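Glutathione S-transferase 1 (Ascaris suum, PDB 4Q5F) conjugates reduced glutathione to a wide range of hydrophobic electrophiles and can also act as a glutathione peroxidase. Local coordinates at residues B[145-149]-B[187-193]; B[15-19]-B[30-34]. All blocks are in the same frame, centred on the assembly; numbering follows the deposited sequence.

Interaction 1 (B[145-149]-B[187-193]); sequences LPLLE and LSGHLQL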
loop_
_atom_site.group_PDB
_atom_site.type_symbol
_atom_site.label_atom_id
_atom_site.label_comp_id
_atom_site.label_asym_id
_atom_site.label_seq_id
_atom_site.Cartn_x
_atom_site.Cartn_y
_atom_site.Cartn_z
ATOM N N LEU B 145 -15.809 4.912 -6.056
ATOM C CA LEU B 145 -15.971 6.355 -6.224
ATOM C C LEU B 145 -16.817 6.992 -5.116
ATOM O O LEU B 145 -16.443 8.035 -4.584
ATOM C CB LEU B 145 -16.554 6.685 -7.600
ATOM C CG LEU B 145 -15.662 6.398 -8.813
ATOM C CD1 LEU B 145 -16.333 6.898 -10.081
ATOM C CD2 LEU B 145 -14.277 7.021 -8.671
ATOM N N PRO B 146 -17.960 6.377 -4.769
ATOM C CA PRO B 146 -18.720 6.940 -3.646
ATOM C C PRO B 146 -17.914 7.002 -2.346
ATOM O O PRO B 146 -18.109 7.920 -1.549
ATOM C CB PRO B 146 -19.909 5.979 -3.487
ATOM C CG PRO B 146 -19.753 4.927 -4.533
ATOM C CD PRO B 146 -18.741 5.382 -5.520
ATOM N N LEU B 147 -17.018 6.042 -2.140
ATOM C CA LEU B 147 -16.200 6.014 -0.930
ATOM C C LEU B 147 -15.151 7.127 -0.941
ATOM O O LEU B 147 -14.871 7.731 0.093
ATOM C CB LEU B 147 -15.529 4.647 -0.765
ATOM C CG LEU B 147 -16.494 3.463 -0.644
ATOM C CD1 LEU B 147 -15.748 2.141 -0.698
ATOM C CD2 LEU B 147 -17.315 3.558 0.635
ATOM N N LEU B 148 -14.572 7.396 -2.107
ATOM C CA LEU B 148 -13.619 8.493 -2.240
ATOM C C LEU B 148 -14.331 9.834 -2.092
ATOM O O LEU B 148 -13.800 10.773 -1.494
ATOM C CB LEU B 148 -12.908 8.438 -3.596
ATOM C CG LEU B 148 -11.989 7.248 -3.891
ATOM C CD1 LEU B 148 -11.289 7.456 -5.227
ATOM C CD2 LEU B 148 -10.967 7.035 -2.784
ATOM N N GLU B 149 -15.539 9.913 -2.642
ATOM C CA GLU B 149 -16.322 11.141 -2.617
ATOM C C GLU B 149 -16.843 11.411 -1.210
ATOM O O GLU B 149 -16.907 12.561 -0.773
ATOM C CB GLU B 149 -17.487 11.035 -3.600
ATOM C CG GLU B 149 -17.882 12.345 -4.258
ATOM C CD GLU B 149 -18.839 12.137 -5.416
ATOM O OE1 GLU B 149 -19.534 11.100 -5.430
ATOM O OE2 GLU B 149 -18.891 13.002 -6.318
ATOM N N LEU B 187 -16.429 9.157 -14.501
ATOM C CA LEU B 187 -16.724 10.055 -13.390
ATOM C C LEU B 187 -18.156 10.572 -13.433
ATOM O O LEU B 187 -18.591 11.284 -12.526
ATOM C CB LEU B 187 -15.756 11.237 -13.398
ATOM C CG LEU B 187 -14.288 10.889 -13.153
ATOM C CD1 LEU B 187 -13.445 12.150 -13.218
ATOM C CD2 LEU B 187 -14.098 10.185 -11.814
ATOM N N SER B 188 -18.881 10.224 -14.491
ATOM C CA SER B 188 -20.274 10.625 -14.620
ATOM C C SER B 188 -21.075 10.170 -13.406
ATOM O O SER B 188 -21.121 8.980 -13.098
ATOM C CB SER B 188 -20.874 10.039 -15.894
ATOM O OG SER B 188 -20.294 10.623 -17.047
ATOM N N GLY B 189 -21.694 11.127 -12.719
ATOM C CA GLY B 189 -22.459 10.853 -11.515
ATOM C C GLY B 189 -21.764 11.332 -10.251
ATOM O O GLY B 189 -22.353 11.323 -9.168
ATOM N N HIS B 190 -20.510 11.754 -10.395
ATOM C CA HIS B 190 -19.682 12.179 -9.267
ATOM C C HIS B 190 -19.010 13.517 -9.540
ATOM O O HIS B 190 -17.814 13.565 -9.825
ATOM C CB HIS B 190 -18.593 11.142 -9.005
ATOM C CG HIS B 190 -19.118 9.773 -8.721
ATOM N ND1 HIS B 190 -19.437 9.345 -7.447
ATOM C CD2 HIS B 190 -19.376 8.728 -9.539
ATOM C CE1 HIS B 190 -19.870 8.104 -7.498
ATOM N NE2 HIS B 190 -19.845 7.700 -8.759
ATOM N N LEU B 191 -19.771 14.602 -9.438
ATOM C CA LEU B 191 -19.244 15.923 -9.757
ATOM C C LEU B 191 -18.278 16.436 -8.693
ATOM O O LEU B 191 -17.373 17.211 -8.996
ATOM C CB LEU B 191 -20.382 16.927 -10.000
ATOM C CG LEU B 191 -21.329 17.404 -8.893
ATOM C CD1 LEU B 191 -20.682 18.426 -8.007
ATOM C CD2 LEU B 191 -22.550 18.036 -9.517
ATOM N N GLN B 192 -18.474 16.008 -7.450
ATOM C CA GLN B 192 -17.591 16.428 -6.365
ATOM C C GLN B 192 -16.168 15.936 -6.622
ATOM O O GLN B 192 -15.199 16.603 -6.259
ATOM C CB GLN B 192 -18.094 15.928 -5.008
ATOM C CG GLN B 192 -19.403 16.558 -4.552
ATOM C CD GLN B 192 -19.290 18.059 -4.354
ATOM O OE1 GLN B 192 -18.205 18.586 -4.110
ATOM N NE2 GLN B 192 -20.416 18.756 -4.465
ATOM N N LEU B 193 -16.048 14.773 -7.255
ATOM C CA LEU B 193 -14.746 14.275 -7.682
ATOM C C LEU B 193 -14.275 15.023 -8.924
ATOM O O LEU B 193 -13.090 15.327 -9.061
ATOM C CB LEU B 193 -14.802 12.774 -7.975
ATOM C CG LEU B 193 -14.847 11.798 -6.797
ATOM C CD1 LEU B 193 -14.755 10.374 -7.322
ATOM C CD2 LEU B 193 -13.737 12.061 -5.788
#
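Glu149 carries the polar part of this contact. Glu149 OE1 accepts a hydrogen bond from His190 ND1 at 2.7 Å. The bond is short and nearly straight, with an angle of 164° at the hydrogen, and the carboxylate meets the imidazole at its edge. The other oxygen, Glu149 OE2, faces the first turn of helix 191-201. Glu149 OE2 accepts two weak hydrogen bonds there, from Gln192 N at 3.2 Å and from Leu193 N at 3.5 Å. Backbone NH groups at a helix start lack the usual partners of the turn before, and a carboxylate is a suitable acceptor for them. His190 is the N-cap residue, and its O also takes a weak bond from Leu193 N. His190 also ends a type II turn from Leu187, closed by His190 N to Leu187 O at 2.9 Å. Gly189 holds the third position of this turn, where the positive phi would jam a CB against the carbonyl O of Ser188.

Apolar packing lies on the buried side of the polar pair. Leu145 CB lies over the His190 ring in a CH-pi contact, 3.7 Å from the centroid. Leu145 CD2 meets Leu193 CD1 at 3.6 Å.

The contact ties helix 129-155 to the start of helix 191-201 in the all-helical C-terminal domain. Leu145 and Leu148 also pack on helix 94-114, against Phe110 and Ile103.

Interaction 2 (B[15-19]-B[30-34]); sequences QYKLT and ARLIF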
loop_
_atom_site.group_PDB
_atom_site.type_symbol
_atom_site.label_atom_id
_atom_site.label_comp_id
_atom_site.label_asym_id
_atom_site.label_seq_id
_atom_site.Cartn_x
_atom_site.Cartn_y
_atom_site.Cartn_z
ATOM N N GLN B 15 20.161 15.789 -3.718
ATOM C CA GLN B 15 20.078 15.491 -5.145
ATOM C C GLN B 15 19.167 14.297 -5.428
ATOM O O GLN B 15 19.332 13.225 -4.841
ATOM C CB GLN B 15 21.476 15.234 -5.705
ATOM C CG GLN B 15 22.260 16.510 -5.974
ATOM C CD GLN B 15 23.699 16.250 -6.373
ATOM O OE1 GLN B 15 24.264 15.200 -6.064
ATOM N NE2 GLN B 15 24.299 17.210 -7.067
ATOM N N TYR B 16 18.218 14.496 -6.342
ATOM C CA TYR B 16 17.175 13.511 -6.623
ATOM C C TYR B 16 17.237 12.982 -8.052
ATOM O O TYR B 16 17.317 13.754 -9.008
ATOM C CB TYR B 16 15.798 14.137 -6.394
ATOM C CG TYR B 16 15.511 14.492 -4.954
ATOM C CD1 TYR B 16 15.240 13.506 -4.015
ATOM C CD2 TYR B 16 15.499 15.815 -4.534
ATOM C CE1 TYR B 16 14.974 13.825 -2.698
ATOM C CE2 TYR B 16 15.232 16.145 -3.220
ATOM C CZ TYR B 16 14.970 15.148 -2.306
ATOM O OH TYR B 16 14.704 15.474 -0.996
ATOM N N LYS B 17 17.188 11.658 -8.186
ATOM C CA LYS B 17 17.058 11.014 -9.490
ATOM C C LYS B 17 15.924 9.989 -9.463
ATOM O O LYS B 17 15.944 9.042 -8.675
ATOM C CB LYS B 17 18.369 10.339 -9.897
ATOM C CG LYS B 17 18.291 9.582 -11.215
ATOM C CD LYS B 17 19.671 9.154 -11.683
ATOM C CE LYS B 17 19.621 7.922 -12.571
ATOM N NZ LYS B 17 20.398 6.797 -11.981
ATOM N N LEU B 18 14.937 10.196 -10.329
ATOM C CA LEU B 18 13.809 9.283 -10.463
ATOM C C LEU B 18 13.978 8.444 -11.721
ATOM O O LEU B 18 14.115 8.985 -12.817
ATOM C CB LEU B 18 12.499 10.069 -10.540
ATOM C CG LEU B 18 11.219 9.243 -10.710
ATOM C CD1 LEU B 18 10.876 8.504 -9.426
ATOM C CD2 LEU B 18 10.065 10.128 -11.153
ATOM N N THR B 19 13.965 7.125 -11.553
ATOM C CA THR B 19 14.113 6.198 -12.671
ATOM C C THR B 19 12.804 5.462 -12.938
ATOM O O THR B 19 12.331 4.694 -12.102
ATOM C CB THR B 19 15.232 5.171 -12.404
ATOM O OG1 THR B 19 16.470 5.858 -12.188
ATOM C CG2 THR B 19 15.393 4.216 -13.581
ATOM N N ALA B 30 5.474 10.580 -8.500
ATOM C CA ALA B 30 6.668 11.238 -7.983
ATOM C C ALA B 30 6.947 12.545 -8.723
ATOM O O ALA B 30 7.231 13.567 -8.100
ATOM C CB ALA B 30 7.864 10.308 -8.090
ATOM N N ARG B 31 6.871 12.503 -10.051
ATOM C CA ARG B 31 7.103 13.686 -10.878
ATOM C C ARG B 31 6.192 14.828 -10.454
ATOM O O ARG B 31 6.642 15.958 -10.269
ATOM C CB ARG B 31 6.858 13.368 -12.353
ATOM C CG ARG B 31 7.797 12.331 -12.944
ATOM C CD ARG B 31 7.405 11.996 -14.372
ATOM N NE ARG B 31 8.256 10.951 -14.944
ATOM C CZ ARG B 31 7.817 9.866 -15.579
ATOM N NH1 ARG B 31 6.518 9.643 -15.748
ATOM N NH2 ARG B 31 8.690 8.989 -16.055
ATOM N N LEU B 32 4.908 14.520 -10.305
ATOM C CA LEU B 32 3.915 15.505 -9.897
ATOM C C LEU B 32 4.268 16.120 -8.546
ATOM O O LEU B 32 4.079 17.315 -8.325
ATOM C CB LEU B 32 2.535 14.854 -9.817
ATOM C CG LEU B 32 1.872 14.553 -11.160
ATOM C CD1 LEU B 32 0.762 13.531 -10.992
ATOM C CD2 LEU B 32 1.328 15.831 -11.774
ATOM N N ILE B 33 4.786 15.295 -7.645
ATOM C CA ILE B 33 5.131 15.753 -6.306
ATOM C C ILE B 33 6.344 16.686 -6.346
ATOM O O ILE B 33 6.405 17.662 -5.600
ATOM C CB ILE B 33 5.381 14.563 -5.354
ATOM C CG1 ILE B 33 4.092 13.758 -5.178
ATOM C CG2 ILE B 33 5.849 15.046 -3.985
ATOM C CD1 ILE B 33 4.291 12.374 -4.594
ATOM N N PHE B 34 7.309 16.386 -7.214
ATOM C CA PHE B 34 8.454 17.272 -7.401
ATOM C C PHE B 34 8.003 18.628 -7.933
ATOM O O PHE B 34 8.355 19.671 -7.383
ATOM C CB PHE B 34 9.462 16.679 -8.386
ATOM C CG PHE B 34 10.321 15.595 -7.807
ATOM C CD1 PHE B 34 11.152 15.850 -6.729
ATOM C CD2 PHE B 34 10.322 14.327 -8.363
ATOM C CE1 PHE B 34 11.952 14.855 -6.202
ATOM C CE2 PHE B 34 11.120 13.328 -7.843
ATOM C CZ PHE B 34 11.936 13.592 -6.761
#
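Apolar packing makes up most of this contact between strand 16-19 and helix 30-34. Strand residues alternate, so Tyr16 and Leu18 point toward the helix while Lys17 and Thr19 point away. On the helix, Ala30 and Phe34 are one turn apart and face the strand. Leu18 CD1 lies 3.8 Å from Ala30 CB. The closer approach here is consistent with the small alanine side chain: the CA atoms of Leu18 and Ala30 are 7.8 Å apart, against 9.5 Å for those of Tyr16 and Phe34. Leu18 CB also approaches Phe34 CE2, at 4.4 Å.

The aromatic pair fills the wider end. Phe34 CE1 sits over a face of the Tyr16 ring and comes within 3.8 Å of Tyr16 CG. The ring planes are inclined at 55° and the centroids are 5.5 Å apart, an oblique arrangement. Phe34 also stacks on Phe41.

The charged side chain of Arg31 joins through its aliphatic part, with Arg31 CG 3.6 Å from Leu18 CD2. Its guanidinium has partners elsewhere, forming salt bridges with Asp43 and Glu28.

The segments run nearly antiparallel, at 153°, with their axes 10.5 Å apart. This is the first strand and helix of the beta-alpha-beta unit formed by strand 16-21, helix 27-37 and strand 42-46. Such a unit opens the thioredoxin-like N-terminal domain of glutathione transferases. Strand 16-21 also carries Tyr20 and Phe21, which line the glutathione pocket.

The two contacts belong to different domains and lie on opposite sides of the chain's centre. Their centres are about 29 Å apart, and they share no helix or strand. Interaction 2 is fully buried between sheet and helix in the N-terminal domain, and its chemistry is apolar and aromatic. Interaction 1 is partly exposed in the C-terminal domain. It joins a helix to a turn and the helix start that follows it, and combines a buried leucine side with a polar side. Charge is handled differently too. The carboxylate of interaction 1 is bonded across the contact, whereas the guanidinium of interaction 2 finds its salt bridges beyond it. Interaction 2 lies closer to residues of the glutathione site.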